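PDB 3GG8: pyruvate kinase from Toxoplasma gondii, which probably catalyses the last step of glycolysis, transferring the phosphoryl group of phosphoenolpyruvate to ADP to give pyruvate and ATP. Local coordinates for residues Ile158-Gly163 against Lys191-Pro196; Leu165-Val170 against Val177-Gln182; Pro254-Val259 against Gly280-Glu285. All blocks are in the same frame, centred on the assembly; numbering follows the deposited sequence.

Contact 1 (Ile158-Gly163 against Lys191-Pro196); sequences ILIADG and KNMNLP
Leu159 pairs with Asn194, and Ile160 with Met193, to form the antiparallel border of a mixed beta sheet, which lies in the domain inserted after the third strand of the pyruvate kinase barrel. Two backbone bonds close the Leu159-Asn194 pair: Leu159 N to Asn194 O at 3.0 Å and Asn194 N to Leu159 O at 2.8 Å. Where strand geometry ends, Ala161 N still reaches Asn192 O at 2.8 Å, while positive phi values at Ala161 and Asp162 turn the chain. The amide of Asn192 then takes over. With CG set between its own backbone N and carbonyl carbon (chi1 64°), OD1 receives Asp162 N at 2.7 Å on a lone pair in the amide plane, and the N-H points almost straight at it (171°). The modelled closeness of the Asp162 carboxylate to the same amide is doubtful and carries no weight. On the Ile160-Met193 face, the bend at chi3 of Met193 brings CE against Ile158 CG2 at 3.7 Å, and Leu195 CD1 lies beside the same isoleucine branch at 3.9 Å. Ala161 CB meets Lys191 CB at 3.7 Å beyond the strand end. On the other face, Asn194 gives its ND2 to Glu285. The side chain of Asn192 thus continues the backbone pairing, so its amide is probably held in its orientation and the turn at Ala161-Asp162 kept against the strand end.

Contact 2 (Leu165-Val170 against Val177-Gln182); sequences LSVKVV and VITQAQ
Val167 rests against Thr179, its CB 3.5 Å from Thr179 OG1, with the two branched side chains meeting at a slant on one face of the sheet. On that face Val169 CG1 also touches Val177 CG1 at 3.7 Å, the two valines crossing at roughly a right angle, and Leu165 CD1 reaches Ala181 CB at 4.0 Å. The backbones beneath form an antiparallel beta hairpin, its strand axes 4.4 Å apart at closest approach. Lys168 and Gln180 are the hydrogen-bonded pair, flanked by the non-hydrogen-bonded pairs Val167-Ala181 and Val169-Thr179. At one end Val170 N donates to Ile178 O at 2.9 Å; at the other Gln182 N donates to Ser166 O. Gln180 O accepts twice, from Lys168 N and, on the opposite face of its carbonyl plane, from Gln182 NE2 at 3.0 Å. That second donor stands 50° out of the plane, and the bend of Gln182 at chi2 (-51°) folds its amide back along the strand, leaving NE2 3.4 Å from Lys168 CB. Further out, Thr179 OG1 is hydrogen-bonded to Leu126 O on the adjoining strand, Val167 and Val169 pack on Ile158, and Ser166 touches Arg324 of a second subunit.

Contact 3 (Pro254-Val259 against Gly280-Glu285); sequences PKIENV and GDLGME
Leu282 is wedged against the chain that leaves the strand at Ile256, and this is the compact part of the contact. Its CD1 lies 3.7 Å from Ile256 O, while CD2 approaches Glu257 C at 3.8 Å; between apolar side chains the touch is looser, Ile256 CG2 to Leu282 CD2 being 4.5 Å. Glu285 closes the other flank, where CG sits 3.3 Å from Glu257 O and the chain bends at chi2 (-87°), laying the carboxylate alongside Asn258 CB. Past this tight part, two waters carry the polar link; the two segments share no direct hydrogen bond. One water joins Glu285 OE1 to Asn258 ND2, which also bonds Gln231 OE1; a second accepts from Val259 N and donates to Glu285 OE1 at 2.6 Å, while OE2 takes Asn194 ND2. On the acidic side, Glu257 and Asp281 run side by side, with OE2 of Glu257 3.4 Å from OD2 of Asp281 and their carboxylate planes turned 71° apart. Such a pair is consistent with the acidic metal site of pyruvate kinases, near the barrel's C-terminal strand ends. Lys255 NZ forms a salt bridge with Asp101, and Glu257 OE1 is held by Phe229 N. Asn258 is the N-cap of the helix that follows, Leu282 packs on Val291 and Met298 of helix 288-305, and Ile256 touches Met298 too, along with Phe265 and Ile268 of helix 265-271.

Overall arrangement
From the N terminus, the chain first passes 158-163 and turns into the hairpin of contact 2, which closes a short loop between 165-170 and 177-182. Contact 1 closes only afterwards, at 191-196, so contact 2 is nested within its loop. The two share one sheet: Ile160 N lies 2.8 Å from Leu165 O, a probable hydrogen bond between neighbouring strands. Contact 3 follows in series, joining the end of the fifth barrel strand, 251-256, to the short helix 279-282 that follows the sixth. It touches contact 1 through Asn194 and Glu285, and so links the inserted sheet to the barrel; the centres of the two contacts lie about 12 Å apart. Contact 2 stays separate from contact 3, nearest atoms about 8 Å apart.

Contact 1 (Ile158-Gly163 against Lys191-Pro196)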
loop_
_atom_site.group_PDB
_atom_site.type_symbol
_atom_site.label_atom_id
_atom_site.label_comp_id
_atom_site.label_asym_id
_atom_site.label_seq_id
_atom_site.Cartn_x
_atom_site.Cartn_y
_atom_site.Cartn_z
ATOM N N ILE C 158 -14.944 21.211 42.064
ATOM C CA ILE C 158 -13.730 21.096 42.880
ATOM C C ILE C 158 -13.675 19.726 43.552
ATOM O O ILE C 158 -14.634 19.320 44.225
ATOM C CB ILE C 158 -13.633 22.184 43.987
ATOM C CG1 ILE C 158 -13.646 23.592 43.408
ATOM C CG2 ILE C 158 -12.371 21.986 44.832
ATOM C CD1 ILE C 158 -13.844 24.657 44.485
ATOM N N LEU C 159 -12.551 19.033 43.369
ATOM C CA LEU C 159 -12.289 17.738 44.010
ATOM C C LEU C 159 -11.415 17.879 45.258
ATOM O O LEU C 159 -10.443 18.656 45.273
ATOM C CB LEU C 159 -11.643 16.762 43.021
ATOM C CG LEU C 159 -12.528 15.727 42.319
ATOM C CD1 LEU C 159 -13.681 16.369 41.595
ATOM C CD2 LEU C 159 -11.705 14.908 41.353
ATOM N N ILE C 160 -11.769 17.125 46.297
ATOM C CA ILE C 160 -11.112 17.201 47.607
ATOM C C ILE C 160 -10.731 15.808 48.099
ATOM O O ILE C 160 -11.529 14.874 47.990
ATOM C CB ILE C 160 -12.019 17.894 48.652
ATOM C CG1 ILE C 160 -12.351 19.316 48.202
ATOM C CG2 ILE C 160 -11.353 17.906 50.029
ATOM C CD1 ILE C 160 -13.566 19.912 48.882
ATOM N N ALA C 161 -9.513 15.676 48.628
ATOM C CA ALA C 161 -9.013 14.407 49.203
ATOM C C ALA C 161 -8.927 13.258 48.189
ATOM O O ALA C 161 -9.682 12.281 48.272
ATOM C CB ALA C 161 -9.845 13.987 50.427
ATOM N N ASP C 162 -7.979 13.381 47.259
ATOM C CA ASP C 162 -7.833 12.449 46.137
ATOM C C ASP C 162 -9.170 12.125 45.451
ATOM O O ASP C 162 -9.436 10.973 45.085
ATOM C CB ASP C 162 -7.099 11.165 46.579
ATOM C CG ASP C 162 -5.697 11.448 47.120
ATOM O OD1 ASP C 162 -5.232 10.700 48.005
ATOM O OD2 ASP C 162 -5.065 12.434 46.684
ATOM N N GLY C 163 -9.993 13.153 45.267
ATOM C CA GLY C 163 -11.283 13.017 44.600
ATOM C C GLY C 163 -12.306 12.279 45.428
ATOM O O GLY C 163 -13.282 11.780 44.882
ATOM N N LYS C 191 -6.111 18.006 53.189
ATOM C CA LYS C 191 -6.149 17.116 52.048
ATOM C C LYS C 191 -5.908 17.892 50.756
ATOM O O LYS C 191 -6.211 19.086 50.662
ATOM C CB LYS C 191 -7.494 16.400 51.984
ATOM C CG LYS C 191 -7.812 15.568 53.183
ATOM C CD LYS C 191 -6.739 14.548 53.471
ATOM C CE LYS C 191 -7.174 13.608 54.582
ATOM N NZ LYS C 191 -6.031 13.281 55.475
ATOM N N ASN C 192 -5.365 17.202 49.758
ATOM C CA ASN C 192 -5.178 17.791 48.439
ATOM C C ASN C 192 -6.497 18.176 47.755
ATOM O O ASN C 192 -7.559 17.601 48.016
ATOM C CB ASN C 192 -4.328 16.883 47.539
ATOM C CG ASN C 192 -4.996 15.539 47.236
ATOM O OD1 ASN C 192 -6.232 15.418 47.182
ATOM N ND2 ASN C 192 -4.160 14.512 47.021
ATOM N N MET C 193 -6.400 19.169 46.881
ATOM C CA MET C 193 -7.534 19.660 46.116
ATOM C C MET C 193 -7.186 19.724 44.633
ATOM O O MET C 193 -6.041 19.996 44.244
ATOM C CB MET C 193 -7.980 21.037 46.636
ATOM C CG MET C 193 -8.489 20.996 48.079
ATOM S SD MET C 193 -8.934 22.602 48.776
ATOM C CE MET C 193 -10.271 23.121 47.690
ATOM N N ASN C 194 -8.190 19.445 43.809
ATOM C CA ASN C 194 -8.053 19.565 42.377
ATOM C C ASN C 194 -9.102 20.497 41.810
ATOM O O ASN C 194 -10.241 20.560 42.306
ATOM C CB ASN C 194 -8.125 18.185 41.720
ATOM C CG ASN C 194 -6.951 17.300 42.117
ATOM O OD1 ASN C 194 -6.938 16.732 43.202
ATOM N ND2 ASN C 194 -5.954 17.205 41.246
ATOM N N LEU C 195 -8.706 21.212 40.761
ATOM C CA LEU C 195 -9.572 22.184 40.096
ATOM C C LEU C 195 -9.783 21.837 38.617
ATOM O O LEU C 195 -9.216 22.500 37.753
ATOM C CB LEU C 195 -8.938 23.565 40.227
ATOM C CG LEU C 195 -9.315 24.538 41.341
ATOM C CD1 LEU C 195 -9.748 23.901 42.668
ATOM C CD2 LEU C 195 -8.201 25.586 41.527
ATOM N N PRO C 196 -10.585 20.790 38.322
ATOM C CA PRO C 196 -10.829 20.336 36.944
ATOM C C PRO C 196 -11.171 21.480 35.971
ATOM O O PRO C 196 -12.045 22.291 36.276
ATOM C CB PRO C 196 -12.040 19.404 37.097
ATOM C CG PRO C 196 -11.931 18.877 38.480
ATOM C CD PRO C 196 -11.305 19.962 39.310
#

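Contact 2 (Leu165-Val170 against Val177-Gln182)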
loop_
_atom_site.group_PDB
_atom_site.type_symbol
_atom_site.label_atom_id
_atom_site.label_comp_id
_atom_site.label_asym_id
_atom_site.label_seq_id
_atom_site.Cartn_x
_atom_site.Cartn_y
_atom_site.Cartn_z
ATOM N N LEU C 165 -14.275 13.649 47.788
ATOM C CA LEU C 165 -15.449 14.499 47.812
ATOM C C LEU C 165 -15.401 15.379 46.585
ATOM O O LEU C 165 -14.336 15.908 46.226
ATOM C CB LEU C 165 -15.464 15.351 49.084
ATOM C CG LEU C 165 -16.486 16.482 49.235
ATOM C CD1 LEU C 165 -17.935 15.984 49.368
ATOM C CD2 LEU C 165 -16.104 17.320 50.428
ATOM N N SER C 166 -16.560 15.505 45.945
ATOM C CA SER C 166 -16.735 16.359 44.795
ATOM C C SER C 166 -17.796 17.411 45.099
ATOM O O SER C 166 -18.929 17.074 45.469
ATOM C CB SER C 166 -17.133 15.532 43.580
ATOM O OG SER C 166 -17.427 16.375 42.488
ATOM N N VAL C 167 -17.415 18.681 44.969
ATOM C CA VAL C 167 -18.356 19.783 45.135
ATOM C C VAL C 167 -18.511 20.571 43.823
ATOM O O VAL C 167 -17.543 20.740 43.068
ATOM C CB VAL C 167 -17.989 20.722 46.331
ATOM C CG1 VAL C 167 -17.953 19.945 47.656
ATOM C CG2 VAL C 167 -16.658 21.433 46.100
ATOM N N LYS C 168 -19.740 21.016 43.545
ATOM C CA LYS C 168 -20.003 21.929 42.426
ATOM C C LYS C 168 -20.064 23.353 42.978
ATOM O O LYS C 168 -20.725 23.595 43.993
ATOM C CB LYS C 168 -21.328 21.579 41.725
ATOM C CG LYS C 168 -21.419 22.011 40.247
ATOM C CD LYS C 168 -22.823 22.497 39.855
ATOM C CE LYS C 168 -23.755 21.374 39.362
ATOM N NZ LYS C 168 -23.398 20.857 37.993
ATOM N N VAL C 169 -19.375 24.283 42.318
ATOM C CA VAL C 169 -19.379 25.699 42.727
ATOM C C VAL C 169 -20.731 26.366 42.413
ATOM O O VAL C 169 -21.206 26.326 41.280
ATOM C CB VAL C 169 -18.209 26.514 42.081
ATOM C CG1 VAL C 169 -18.280 27.979 42.484
ATOM C CG2 VAL C 169 -16.852 25.932 42.460
ATOM N N VAL C 170 -21.327 26.984 43.427
ATOM C CA VAL C 170 -22.642 27.604 43.307
ATOM C C VAL C 170 -22.522 29.141 43.242
ATOM O O VAL C 170 -23.264 29.802 42.507
ATOM C CB VAL C 170 -23.584 27.120 44.458
ATOM C CG1 VAL C 170 -24.768 28.051 44.653
ATOM C CG2 VAL C 170 -24.075 25.703 44.172
ATOM N N VAL C 177 -15.930 30.803 48.403
ATOM C CA VAL C 177 -16.722 30.154 47.374
ATOM C C VAL C 177 -17.760 29.310 48.124
ATOM O O VAL C 177 -17.440 28.679 49.140
ATOM C CB VAL C 177 -15.796 29.290 46.456
ATOM C CG1 VAL C 177 -16.559 28.210 45.713
ATOM C CG2 VAL C 177 -15.035 30.181 45.472
ATOM N N ILE C 178 -19.008 29.363 47.661
ATOM C CA ILE C 178 -20.067 28.484 48.161
ATOM C C ILE C 178 -20.124 27.283 47.241
ATOM O O ILE C 178 -20.139 27.412 46.016
ATOM C CB ILE C 178 -21.477 29.183 48.214
ATOM C CG1 ILE C 178 -21.408 30.582 48.859
ATOM C CG2 ILE C 178 -22.508 28.312 48.946
ATOM C CD1 ILE C 178 -20.899 30.607 50.305
ATOM N N THR C 179 -20.127 26.103 47.821
ATOM C CA THR C 179 -20.152 24.905 47.004
ATOM C C THR C 179 -21.258 23.974 47.478
ATOM O O THR C 179 -21.869 24.201 48.524
ATOM C CB THR C 179 -18.793 24.165 46.992
ATOM O OG1 THR C 179 -18.565 23.531 48.256
ATOM C CG2 THR C 179 -17.644 25.110 46.684
ATOM N N GLN C 180 -21.511 22.932 46.698
ATOM C CA GLN C 180 -22.525 21.965 47.042
ATOM C C GLN C 180 -21.993 20.550 46.814
ATOM O O GLN C 180 -21.546 20.223 45.714
ATOM C CB GLN C 180 -23.747 22.238 46.185
ATOM C CG GLN C 180 -25.031 21.670 46.703
ATOM C CD GLN C 180 -26.065 21.621 45.606
ATOM O OE1 GLN C 180 -27.004 22.419 45.582
ATOM N NE2 GLN C 180 -25.874 20.703 44.659
ATOM N N ALA C 181 -22.026 19.720 47.854
ATOM C CA ALA C 181 -21.494 18.359 47.775
ATOM C C ALA C 181 -22.238 17.507 46.741
ATOM O O ALA C 181 -23.459 17.447 46.751
ATOM C CB ALA C 181 -21.528 17.701 49.141
ATOM N N GLN C 182 -21.492 16.870 45.838
ATOM C CA GLN C 182 -22.094 16.031 44.793
ATOM C C GLN C 182 -22.303 14.596 45.285
ATOM O O GLN C 182 -23.136 13.857 44.750
ATOM C CB GLN C 182 -21.288 16.063 43.482
ATOM C CG GLN C 182 -21.264 17.419 42.762
ATOM C CD GLN C 182 -22.657 18.019 42.556
ATOM O OE1 GLN C 182 -23.448 17.549 41.726
ATOM N NE2 GLN C 182 -22.960 19.069 43.318
#

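Contact 3 (Pro254-Val259 against Gly280-Glu285)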
loop_
_atom_site.group_PDB
_atom_site.type_symbol
_atom_site.label_atom_id
_atom_site.label_comp_id
_atom_site.label_asym_id
_atom_site.label_seq_id
_atom_site.Cartn_x
_atom_site.Cartn_y
_atom_site.Cartn_z
ATOM N N PRO C 254 8.597 17.267 31.358
ATOM C CA PRO C 254 7.384 17.816 31.952
ATOM C C PRO C 254 6.369 16.725 32.302
ATOM O O PRO C 254 6.206 15.757 31.546
ATOM C CB PRO C 254 6.823 18.715 30.840
ATOM C CG PRO C 254 7.975 19.025 29.986
ATOM C CD PRO C 254 8.830 17.806 30.008
ATOM N N LYS C 255 5.722 16.889 33.454
ATOM C CA LYS C 255 4.652 16.009 33.889
ATOM C C LYS C 255 3.302 16.643 33.514
ATOM O O LYS C 255 3.019 17.801 33.859
ATOM C CB LYS C 255 4.748 15.752 35.404
ATOM C CG LYS C 255 5.921 14.850 35.807
ATOM C CD LYS C 255 6.201 14.844 37.316
ATOM C CE LYS C 255 5.078 14.235 38.101
ATOM N NZ LYS C 255 5.499 14.172 39.536
ATOM N N ILE C 256 2.493 15.891 32.773
ATOM C CA ILE C 256 1.203 16.398 32.322
ATOM C C ILE C 256 0.197 15.858 33.311
ATOM O O ILE C 256 0.035 14.635 33.416
ATOM C CB ILE C 256 0.842 15.970 30.867
ATOM C CG1 ILE C 256 1.968 16.312 29.872
ATOM C CG2 ILE C 256 -0.533 16.572 30.413
ATOM C CD1 ILE C 256 2.333 17.809 29.723
ATOM N N GLU C 257 -0.446 16.778 34.040
ATOM C CA GLU C 257 -1.313 16.446 35.175
ATOM C C GLU C 257 -2.685 17.126 35.177
ATOM O O GLU C 257 -3.554 16.734 35.963
ATOM C CB GLU C 257 -0.629 16.768 36.500
ATOM C CG GLU C 257 0.845 16.391 36.587
ATOM C CD GLU C 257 1.341 16.349 38.006
ATOM O OE1 GLU C 257 2.476 16.770 38.262
ATOM O OE2 GLU C 257 0.594 15.885 38.881
ATOM N N ASN C 258 -2.890 18.145 34.337
ATOM C CA ASN C 258 -4.215 18.770 34.237
ATOM C C ASN C 258 -4.596 19.186 32.806
ATOM O O ASN C 258 -3.905 18.831 31.837
ATOM C CB ASN C 258 -4.396 19.910 35.275
ATOM C CG ASN C 258 -3.610 21.176 34.938
ATOM O OD1 ASN C 258 -2.659 21.156 34.150
ATOM N ND2 ASN C 258 -4.012 22.295 35.553
ATOM N N VAL C 259 -5.718 19.899 32.688
ATOM C CA VAL C 259 -6.237 20.383 31.411
ATOM C C VAL C 259 -5.290 21.367 30.692
ATOM O O VAL C 259 -5.158 21.297 29.473
ATOM C CB VAL C 259 -7.694 20.946 31.568
ATOM C CG1 VAL C 259 -8.174 21.711 30.306
ATOM C CG2 VAL C 259 -8.657 19.809 31.903
ATOM N N GLY C 280 -3.100 9.191 37.174
ATOM C CA GLY C 280 -3.885 9.366 38.389
ATOM C C GLY C 280 -4.273 10.815 38.667
ATOM O O GLY C 280 -5.396 11.091 39.072
ATOM N N ASP C 281 -3.337 11.738 38.460
ATOM C CA ASP C 281 -3.627 13.170 38.592
ATOM C C ASP C 281 -4.564 13.657 37.479
ATOM O O ASP C 281 -5.504 14.421 37.746
ATOM C CB ASP C 281 -2.335 13.970 38.640
ATOM C CG ASP C 281 -1.346 13.398 39.652
ATOM O OD1 ASP C 281 -0.588 12.486 39.284
ATOM O OD2 ASP C 281 -1.342 13.834 40.830
ATOM N N LEU C 282 -4.348 13.174 36.252
ATOM C CA LEU C 282 -5.204 13.543 35.118
ATOM C C LEU C 282 -6.656 13.121 35.378
ATOM O O LEU C 282 -7.592 13.811 34.973
ATOM C CB LEU C 282 -4.688 12.923 33.809
ATOM C CG LEU C 282 -3.588 13.661 33.057
ATOM C CD1 LEU C 282 -2.886 12.780 32.034
ATOM C CD2 LEU C 282 -4.180 14.918 32.404
ATOM N N GLY C 283 -6.822 11.990 36.070
ATOM C CA GLY C 283 -8.135 11.474 36.453
ATOM C C GLY C 283 -8.821 12.281 37.539
ATOM O O GLY C 283 -10.009 12.054 37.821
ATOM N N MET C 284 -8.080 13.218 38.147
ATOM C CA MET C 284 -8.642 14.196 39.102
ATOM C C MET C 284 -9.067 15.489 38.413
ATOM O O MET C 284 -9.607 16.391 39.065
ATOM C CB MET C 284 -7.630 14.580 40.194
ATOM C CG MET C 284 -7.157 13.471 41.119
ATOM S SD MET C 284 -8.508 12.547 41.834
ATOM C CE MET C 284 -7.560 11.192 42.538
ATOM N N GLU C 285 -8.803 15.594 37.110
ATOM C CA GLU C 285 -8.921 16.872 36.395
ATOM C C GLU C 285 -9.818 16.784 35.164
ATOM O O GLU C 285 -10.255 17.815 34.642
ATOM C CB GLU C 285 -7.537 17.407 35.978
ATOM C CG GLU C 285 -6.494 17.545 37.101
ATOM C CD GLU C 285 -6.575 18.870 37.829
ATOM O OE1 GLU C 285 -7.242 19.811 37.327
ATOM O OE2 GLU C 285 -5.967 18.962 38.911
HETATM O O HOH W 1 -6.042 22.259 37.448
HETATM O O HOH W 2 -7.767 20.462 34.855
#